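Local coordinates for uroporphyrinogen III cosynthase (HemD) (Helicobacter pylori, PDB 3P9Z), which probably catalyses the cyclization of the linear tetrapyrrole hydroxymethylbilane to uroporphyrinogen III, a step of porphyrin and heme biosynthesis, at residues H148-L151 with S152-N155; K174-L177 with H178-F182. All coordinates share one frame; numbering follows the deposited sequence.

Contact 1 (H148-L151 with S152-N155)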
loop_
_atom_site.group_PDB
_atom_site.type_symbol
_atom_site.label_atom_id
_atom_site.label_comp_id
_atom_site.label_asym_id
_atom_site.label_seq_id
_atom_site.Cartn_x
_atom_site.Cartn_y
_atom_site.Cartn_z
ATOM N N HIS A 148 4.151 7.065 -16.039
ATOM C CA HIS A 148 4.452 7.168 -17.461
ATOM C C HIS A 148 5.841 7.759 -17.517
ATOM O O HIS A 148 5.991 8.966 -17.369
ATOM C CB HIS A 148 3.467 8.132 -18.145
ATOM C CG HIS A 148 2.109 7.552 -18.394
ATOM N ND1 HIS A 148 1.580 6.522 -17.644
ATOM C CD2 HIS A 148 1.159 7.877 -19.303
ATOM C CE1 HIS A 148 0.370 6.230 -18.088
ATOM N NE2 HIS A 148 0.089 7.042 -19.092
ATOM N N LEU A 149 6.859 6.922 -17.694
ATOM C CA LEU A 149 8.243 7.402 -17.709
ATOM C C LEU A 149 8.772 7.633 -19.113
ATOM O O LEU A 149 8.568 6.803 -20.015
ATOM C CB LEU A 149 9.184 6.440 -16.971
ATOM C CG LEU A 149 8.818 6.030 -15.541
ATOM C CD1 LEU A 149 9.543 4.756 -15.193
ATOM C CD2 LEU A 149 9.125 7.146 -14.546
ATOM N N THR A 150 9.471 8.752 -19.286
ATOM C CA THR A 150 10.118 9.074 -20.548
ATOM C C THR A 150 11.304 8.131 -20.765
ATOM O O THR A 150 11.753 7.457 -19.828
ATOM C CB THR A 150 10.668 10.506 -20.543
ATOM O OG1 THR A 150 11.750 10.568 -19.608
ATOM C CG2 THR A 150 9.568 11.538 -20.174
ATOM N N LEU A 151 11.800 8.078 -21.996
ATOM C CA LEU A 151 12.960 7.251 -22.310
ATOM C C LEU A 151 14.129 7.593 -21.412
ATOM O O LEU A 151 14.789 6.705 -20.859
ATOM C CB LEU A 151 13.395 7.438 -23.756
ATOM C CG LEU A 151 13.278 6.255 -24.705
ATOM C CD1 LEU A 151 14.275 6.464 -25.837
ATOM C CD2 LEU A 151 13.535 4.904 -23.993
ATOM N N SER A 152 14.381 8.892 -21.292
ATOM C CA SER A 152 15.464 9.409 -20.483
ATOM C C SER A 152 15.336 8.985 -19.020
ATOM O O SER A 152 16.317 8.561 -18.417
ATOM C CB SER A 152 15.547 10.936 -20.612
ATOM O OG SER A 152 16.480 11.438 -19.680
ATOM N N GLU A 153 14.129 9.096 -18.464
ATOM C CA GLU A 153 13.840 8.645 -17.096
ATOM C C GLU A 153 14.127 7.143 -16.932
ATOM O O GLU A 153 14.729 6.731 -15.940
ATOM C CB GLU A 153 12.405 9.004 -16.685
ATOM C CG GLU A 153 12.190 10.504 -16.415
ATOM C CD GLU A 153 10.710 10.908 -16.232
ATOM O OE1 GLU A 153 9.794 10.128 -16.590
ATOM O OE2 GLU A 153 10.462 12.028 -15.727
ATOM N N GLN A 154 13.747 6.345 -17.932
ATOM C CA GLN A 154 13.980 4.901 -17.902
ATOM C C GLN A 154 15.457 4.529 -17.849
ATOM O O GLN A 154 15.856 3.680 -17.043
ATOM C CB GLN A 154 13.303 4.207 -19.085
ATOM C CG GLN A 154 11.788 4.172 -18.982
ATOM C CD GLN A 154 11.128 3.729 -20.267
ATOM O OE1 GLN A 154 11.521 2.725 -20.863
ATOM N NE2 GLN A 154 10.101 4.468 -20.695
ATOM N N ASN A 155 16.261 5.161 -18.704
ATOM C CA ASN A 155 17.703 4.892 -18.761
ATOM C C ASN A 155 18.407 5.218 -17.449
ATOM O O ASN A 155 19.293 4.485 -17.023
ATOM C CB ASN A 155 18.356 5.626 -19.939
ATOM C CG ASN A 155 17.731 5.247 -21.275
ATOM O OD1 ASN A 155 17.316 4.101 -21.476
ATOM N ND2 ASN A 155 17.648 6.210 -22.192
#
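Thr150 and Glu153 bind each other twice across the first turn of helix 151-157, each using its side chain on the other's backbone. In one direction Glu153 N donates to Thr150 OG1 over 3.0 Å, nearly straight at 164°. Thr150 OG1 reaches this amide because it sits between its own backbone N and carbonyl carbon (chi1 68°). In the other, Thr150 N donates to Glu153 OE1, also at 3.0 Å, and meets the carboxylate from above its plane, 38° out. With CG beside its own backbone N, Glu153 passes Thr150 OG1 at 3.2 Å; extension beyond CG then carries OE1 to Thr150 N. Gln154 serves the residue ahead of the cap: its NE2 donates to Leu149 O at 2.9 Å, the acceptor lying in the Gln154 amide plane while the donor stands above the Leu149 carbonyl plane. Leu149 CB also lies 4.0 Å from Gln154 CG. Leu151 contributes through its backbone, Leu151 O accepting from Asn155 N. With Thr150 at the N-cap position, the reciprocal bonds form a capping box with Glu153. The first gives Glu153 N an acceptor the helix cannot supply, the second satisfies Thr150 N, and the carboxylate near that positive helix end is probably stabilised as an anion.

Contact 2 (K174-L177 with H178-F182); sequences KAFL and HYFEF
Phe176 and Phe180 make the aromatic part of the contact. Phe180 CB lies over one face of the Phe176 ring, 4.0 Å from its centroid and 19° off the normal, a CH-pi contact. The two rings meet obliquely, with planes at 46° and Phe176 CD2 3.7 Å from Phe180 CD2. With CG anti to the backbone N (chi1 -177°), the Phe176 ring projects outward and Phe180 meets it as the chain turns. Apolar contacts reach past the helix end: Phe176 CE1 approaches Phe182 CD2 at 4.0 Å, and Leu177 CD2 touches Phe182 CB at 3.9 Å. Beyond the two segments, Phe167 packs edge-to-face with Phe176, and Tyr186 does so with Phe182.

Backbone hydrogen bonds show how the helix stops. His178 N donates to Lys174 O, whereas the Tyr179 N bond to Ala175 O is weak at 3.3 Å. Phe176 O accepts two amides, Phe180 N at 2.8 Å and Tyr179 N from well above the carbonyl plane. One water donates to both Leu177 O and Phe180 O, spanning the point where Phe180 leaves helical geometry. This is the C-terminal end of the connecting helix in a beta-alpha-beta unit, strand 164-167, helix 170-179, strand 187-190.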
loop_
_atom_site.group_PDB
_atom_site.type_symbol
_atom_site.label_atom_id
_atom_site.label_comp_id
_atom_site.label_asym_id
_atom_site.label_seq_id
_atom_site.Cartn_x
_atom_site.Cartn_y
_atom_site.Cartn_z
ATOM N N LYS A 174 5.298 -5.731 -10.726
ATOM C CA LYS A 174 4.572 -5.532 -11.974
ATOM C C LYS A 174 5.127 -4.339 -12.776
ATOM O O LYS A 174 5.400 -4.460 -13.971
ATOM C CB LYS A 174 3.073 -5.359 -11.680
ATOM C CG LYS A 174 2.184 -5.376 -12.909
ATOM C CD LYS A 174 0.706 -5.532 -12.515
ATOM C CE LYS A 174 -0.196 -5.494 -13.753
ATOM N NZ LYS A 174 -0.411 -4.084 -14.254
ATOM N N ALA A 175 5.287 -3.200 -12.108
ATOM C CA ALA A 175 5.773 -1.991 -12.756
ATOM C C ALA A 175 7.211 -2.181 -13.246
ATOM O O ALA A 175 7.579 -1.727 -14.331
ATOM C CB ALA A 175 5.690 -0.810 -11.801
ATOM N N PHE A 176 8.027 -2.851 -12.440
ATOM C CA PHE A 176 9.395 -3.098 -12.855
ATOM C C PHE A 176 9.411 -3.877 -14.163
ATOM O O PHE A 176 10.094 -3.481 -15.118
ATOM C CB PHE A 176 10.179 -3.843 -11.785
ATOM C CG PHE A 176 11.615 -4.055 -12.139
ATOM C CD1 PHE A 176 12.019 -5.220 -12.797
ATOM C CD2 PHE A 176 12.566 -3.090 -11.831
ATOM C CE1 PHE A 176 13.361 -5.436 -13.141
ATOM C CE2 PHE A 176 13.916 -3.293 -12.173
ATOM C CZ PHE A 176 14.309 -4.476 -12.826
ATOM N N LEU A 177 8.650 -4.967 -14.205
ATOM C CA LEU A 177 8.651 -5.856 -15.370
ATOM C C LEU A 177 8.024 -5.187 -16.582
ATOM O O LEU A 177 8.385 -5.492 -17.695
ATOM C CB LEU A 177 7.965 -7.186 -15.062
ATOM C CG LEU A 177 8.732 -8.065 -14.061
ATOM C CD1 LEU A 177 7.928 -9.318 -13.719
ATOM C CD2 LEU A 177 10.127 -8.431 -14.602
ATOM N N HIS A 178 7.110 -4.253 -16.359
ATOM C CA HIS A 178 6.606 -3.433 -17.464
ATOM C C HIS A 178 7.744 -2.720 -18.187
ATOM O O HIS A 178 7.753 -2.660 -19.408
ATOM C CB HIS A 178 5.558 -2.417 -16.992
ATOM C CG HIS A 178 4.963 -1.614 -18.108
ATOM N ND1 HIS A 178 3.750 -1.921 -18.688
ATOM C CD2 HIS A 178 5.444 -0.543 -18.786
ATOM C CE1 HIS A 178 3.500 -1.059 -19.659
ATOM N NE2 HIS A 178 4.516 -0.217 -19.743
ATOM N N TYR A 179 8.708 -2.187 -17.442
ATOM C CA TYR A 179 9.718 -1.323 -18.047
ATOM C C TYR A 179 11.066 -1.970 -18.343
ATOM O O TYR A 179 11.770 -1.541 -19.252
ATOM C CB TYR A 179 9.953 -0.093 -17.175
ATOM C CG TYR A 179 8.898 0.989 -17.321
ATOM C CD1 TYR A 179 8.753 1.691 -18.519
ATOM C CD2 TYR A 179 8.073 1.340 -16.247
ATOM C CE1 TYR A 179 7.788 2.687 -18.661
ATOM C CE2 TYR A 179 7.103 2.363 -16.376
ATOM C CZ TYR A 179 6.974 3.026 -17.574
ATOM O OH TYR A 179 6.025 4.026 -17.721
ATOM N N PHE A 180 11.439 -2.975 -17.561
ATOM C CA PHE A 180 12.803 -3.480 -17.579
ATOM C C PHE A 180 12.857 -4.986 -17.708
ATOM O O PHE A 180 12.076 -5.705 -17.072
ATOM C CB PHE A 180 13.532 -3.071 -16.289
ATOM C CG PHE A 180 13.529 -1.587 -16.026
ATOM C CD1 PHE A 180 14.254 -0.711 -16.843
ATOM C CD2 PHE A 180 12.802 -1.058 -14.955
ATOM C CE1 PHE A 180 14.258 0.651 -16.597
ATOM C CE2 PHE A 180 12.809 0.301 -14.709
ATOM C CZ PHE A 180 13.535 1.155 -15.529
ATOM N N GLU A 181 13.789 -5.459 -18.519
ATOM C CA GLU A 181 14.107 -6.877 -18.590
ATOM C C GLU A 181 14.648 -7.316 -17.225
ATOM O O GLU A 181 15.435 -6.609 -16.591
ATOM C CB GLU A 181 15.158 -7.103 -19.694
ATOM C CG GLU A 181 15.583 -8.556 -19.949
ATOM C CD GLU A 181 16.760 -8.695 -20.958
ATOM O OE1 GLU A 181 17.389 -7.672 -21.341
ATOM O OE2 GLU A 181 17.074 -9.841 -21.356
ATOM N N PHE A 182 14.182 -8.461 -16.752
ATOM C CA PHE A 182 14.774 -9.058 -15.593
ATOM C C PHE A 182 15.924 -9.937 -16.070
ATOM O O PHE A 182 15.726 -11.053 -16.575
ATOM C CB PHE A 182 13.777 -9.856 -14.747
ATOM C CG PHE A 182 14.302 -10.170 -13.373
ATOM C CD1 PHE A 182 15.131 -11.281 -13.164
ATOM C CD2 PHE A 182 14.021 -9.335 -12.298
ATOM C CE1 PHE A 182 15.638 -11.559 -11.916
ATOM C CE2 PHE A 182 14.535 -9.604 -11.045
ATOM C CZ PHE A 182 15.345 -10.723 -10.847
HETATM O O HOH W 1 10.324 -7.371 -18.155
#

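Overall arrangement
Contact 1 starts helix 151-157 at the surface, and contact 2 ends helix 170-179, partly buried; the centres of the two contacts are about 13 Å apart. Tyr179 joins them. Its OH lies 3.0 Å from Leu149 N, a probable hydrogen bond, and also hydrogen-bonds to Lys147 O, so it holds the loop that leads from strand 135-146 into the capped helix. Packing adds to this bridge: Gln154 NE2 approaches Tyr179 CE1 at 3.6 Å, and Gln154 O comes within 3.5 Å of Phe180 CE1. The start of one helix therefore rests on the end of the other. On the same side of the chain, the contact centres lie about 24 Å and about 19 Å from the chain's centre.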